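Local coordinates for sp1 protein (Swine acute diarrhea syndrome coronavirus, PDB 6LPA) that probably suppresses host gene expression as the alphacoronavirus nsp1, a small viral protein associated with host proliferation and immune evasion, at the interface of chains A and B. Numbering follows the deposited sequence. Chains: chain A/B, sp1 protein.

The interface of chains A and B. Residues chain A 24, 59, 61, 77; chain B 66, 74, 81-82.
Helix 24-28 of chain A, together with the first residue of its strand 61-66 and the last of its strand 71-77, meets strands 61-67 and 71-77 and the 81-82 loop of chain B in a part of a two-fold symmetric interface, whose twin has the chains exchanged. A:Phe61 and B:Tyr74 point at each other from the two chains, and the phenol oxygen OH of B:Tyr74 lies in the plane of the phenylalanine ring at its edge, 3.4 Å from A:Phe61 CZ. The phenylalanine ring is held from within its own chain: A:Met24 CA lies over one face and A:Thr77 CG2 over the other, each nearer the ring's margin than its centre, which should limit its rotation. B:Pro82 lies aslant to this ring, its CB 3.5 Å from A:Phe61 CZ and 3.7 Å from the methyl CG2 of A:Thr77. With CG anti to the backbone N (chi1 -180°), A:Met24 lays its CG over a face of the B:Tyr74 ring, 4.0 Å from CD1. The backbone N of A:Met24, at the helix N-terminus, donates to the carboxylate oxygen OE1 of B:Glu66 at 3.0 Å; the bond is clearly bent (142° at H) and reaches the syn side, tilted 34° from the carboxylate plane. This acid meets the helix start in the manner of an N-cap, where the helix dipole may favour its negative charge. At the other flank, water 1 bridges the hydroxyl OG1 of A:Thr77 (2.7 Å) and the backbone N of B:Arg81 (3.0 Å). The apolar centre, flanked by the glutamate bond and the water bridge, helps join the two copies in the crystal, a pairing that may or may not persist in solution.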
ATOM      1  N   MET A  24      -3.616  -5.694   6.191  1.00 58.37           N
ATOM      2  CA  MET A  24      -4.041  -4.302   6.192  1.00 61.59           C
ATOM      3  C   MET A  24      -4.896  -3.998   7.411  1.00 61.50           C
ATOM      4  O   MET A  24      -4.687  -2.986   8.089  1.00 58.68           O
ATOM      5  CB  MET A  24      -4.808  -3.997   4.906  1.00 58.39           C
ATOM      6  CG  MET A  24      -5.291  -2.572   4.810  1.00 58.58           C
ATOM      7  SD  MET A  24      -3.904  -1.454   5.030  1.00 66.49           S
ATOM      8  CE  MET A  24      -4.678   0.120   4.670  1.00 56.87           C
ATOM      9  N   SER A  59       6.617  -8.357   2.810  1.00 49.05           N
ATOM     10  CA  SER A  59       5.162  -8.422   2.861  1.00 49.51           C
ATOM     11  C   SER A  59       4.568  -7.695   4.063  1.00 49.78           C
ATOM     12  O   SER A  59       3.345  -7.513   4.117  1.00 50.82           O
ATOM     13  CB  SER A  59       4.726  -9.883   2.894  1.00 54.89           C
ATOM     14  OG  SER A  59       5.428 -10.544   3.928  1.00 54.07           O
ATOM     15  N   PHE A  61       3.258  -4.882   6.570  1.00 45.61           N
ATOM     16  CA  PHE A  61       2.734  -3.537   6.423  1.00 50.69           C
ATOM     17  C   PHE A  61       3.418  -2.584   7.393  1.00 49.54           C
ATOM     18  O   PHE A  61       3.522  -2.863   8.593  1.00 46.85           O
ATOM     19  CB  PHE A  61       1.226  -3.528   6.651  1.00 49.35           C
ATOM     20  CG  PHE A  61       0.460  -4.039   5.481  1.00 53.21           C
ATOM     21  CD1 PHE A  61       0.295  -3.251   4.352  1.00 54.63           C
ATOM     22  CD2 PHE A  61      -0.051  -5.324   5.481  1.00 55.93           C
ATOM     23  CE1 PHE A  61      -0.399  -3.734   3.255  1.00 57.67           C
ATOM     24  CE2 PHE A  61      -0.740  -5.811   4.382  1.00 56.53           C
ATOM     25  CZ  PHE A  61      -0.921  -5.012   3.277  1.00 52.04           C
ATOM     26  N   THR A  77       3.116  -2.153   2.190  1.00 47.61           N
ATOM     27  CA  THR A  77       4.115  -3.155   2.535  1.00 49.97           C
ATOM     28  C   THR A  77       5.499  -2.526   2.518  1.00 49.43           C
ATOM     29  O   THR A  77       5.773  -1.610   1.737  1.00 45.58           O
ATOM     30  CB  THR A  77       4.097  -4.351   1.563  1.00 46.89           C
ATOM     31  OG1 THR A  77       4.349  -3.899   0.221  1.00 48.40           O
ATOM     32  CG2 THR A  77       2.743  -5.104   1.635  1.00 50.20           C
TER
ATOM     33  N   GLU B  66      -7.266  -8.114  -0.402  1.00 49.68           N
ATOM     34  CA  GLU B  66      -6.699  -9.179   0.401  1.00 49.38           C
ATOM     35  C   GLU B  66      -7.791  -9.735   1.296  1.00 49.78           C
ATOM     36  O   GLU B  66      -8.790  -9.074   1.567  1.00 50.69           O
ATOM     37  CB  GLU B  66      -5.521  -8.697   1.261  1.00 52.77           C
ATOM     38  CG  GLU B  66      -5.921  -7.659   2.313  1.00 55.32           C
ATOM     39  CD  GLU B  66      -4.865  -7.488   3.412  1.00 64.94           C
ATOM     40  OE1 GLU B  66      -5.198  -7.639   4.614  1.00 62.20           O
ATOM     41  OE2 GLU B  66      -3.698  -7.201   3.063  1.00 56.42           O
ATOM     42  N   TYR B  74      -7.788  -1.694  -0.780  1.00 55.49           N
ATOM     43  CA  TYR B  74      -6.996  -0.523  -0.418  1.00 52.77           C
ATOM     44  C   TYR B  74      -6.066  -0.197  -1.579  1.00 54.02           C
ATOM     45  O   TYR B  74      -5.825  -1.033  -2.448  1.00 52.99           O
ATOM     46  CB  TYR B  74      -6.208  -0.765   0.874  1.00 50.19           C
ATOM     47  CG  TYR B  74      -5.283  -1.946   0.774  1.00 50.69           C
ATOM     48  CD1 TYR B  74      -5.753  -3.233   0.938  1.00 52.18           C
ATOM     49  CD2 TYR B  74      -3.941  -1.775   0.502  1.00 50.03           C
ATOM     50  CE1 TYR B  74      -4.905  -4.328   0.822  1.00 53.04           C
ATOM     51  CE2 TYR B  74      -3.090  -2.853   0.397  1.00 55.66           C
ATOM     52  CZ  TYR B  74      -3.577  -4.123   0.559  1.00 52.01           C
ATOM     53  OH  TYR B  74      -2.723  -5.191   0.450  1.00 58.74           O
ATOM     54  N   ARG B  81       3.378  -7.175  -2.526  1.00 49.54           N
ATOM     55  CA  ARG B  81       2.986  -8.557  -2.255  1.00 51.27           C
ATOM     56  C   ARG B  81       2.799  -8.819  -0.754  1.00 50.74           C
ATOM     57  O   ARG B  81       3.586  -9.529  -0.122  1.00 51.59           O
ATOM     58  CB  ARG B  81       4.014  -9.513  -2.855  1.00 50.56           C
ATOM     59  CG  ARG B  81       4.136  -9.383  -4.378  1.00 50.95           C
ATOM     60  CD  ARG B  81       3.027 -10.169  -5.078  1.00 51.77           C
ATOM     61  NE  ARG B  81       3.159 -10.180  -6.537  1.00 54.01           N
ATOM     62  CZ  ARG B  81       2.804  -9.172  -7.331  1.00 53.68           C
ATOM     63  NH1 ARG B  81       2.304  -8.063  -6.814  1.00 49.66           N
ATOM     64  NH2 ARG B  81       2.939  -9.272  -8.644  1.00 53.42           N
ATOM     65  N   PRO B  82       1.723  -8.318  -0.172  1.00 50.41           N
ATOM     66  CA  PRO B  82       1.355  -8.794   1.162  1.00 55.16           C
ATOM     67  C   PRO B  82       0.877 -10.236   1.080  1.00 59.35           C
ATOM     68  O   PRO B  82       0.513 -10.741   0.015  1.00 58.35           O
ATOM     69  CB  PRO B  82       0.219  -7.859   1.571  1.00 52.70           C
ATOM     70  CG  PRO B  82      -0.450  -7.562   0.269  1.00 54.75           C
ATOM     71  CD  PRO B  82       0.646  -7.524  -0.782  1.00 51.57           C
TER
HETATM   72  O   HOH W   1       5.664  -5.899  -1.038  1.00 53.64           O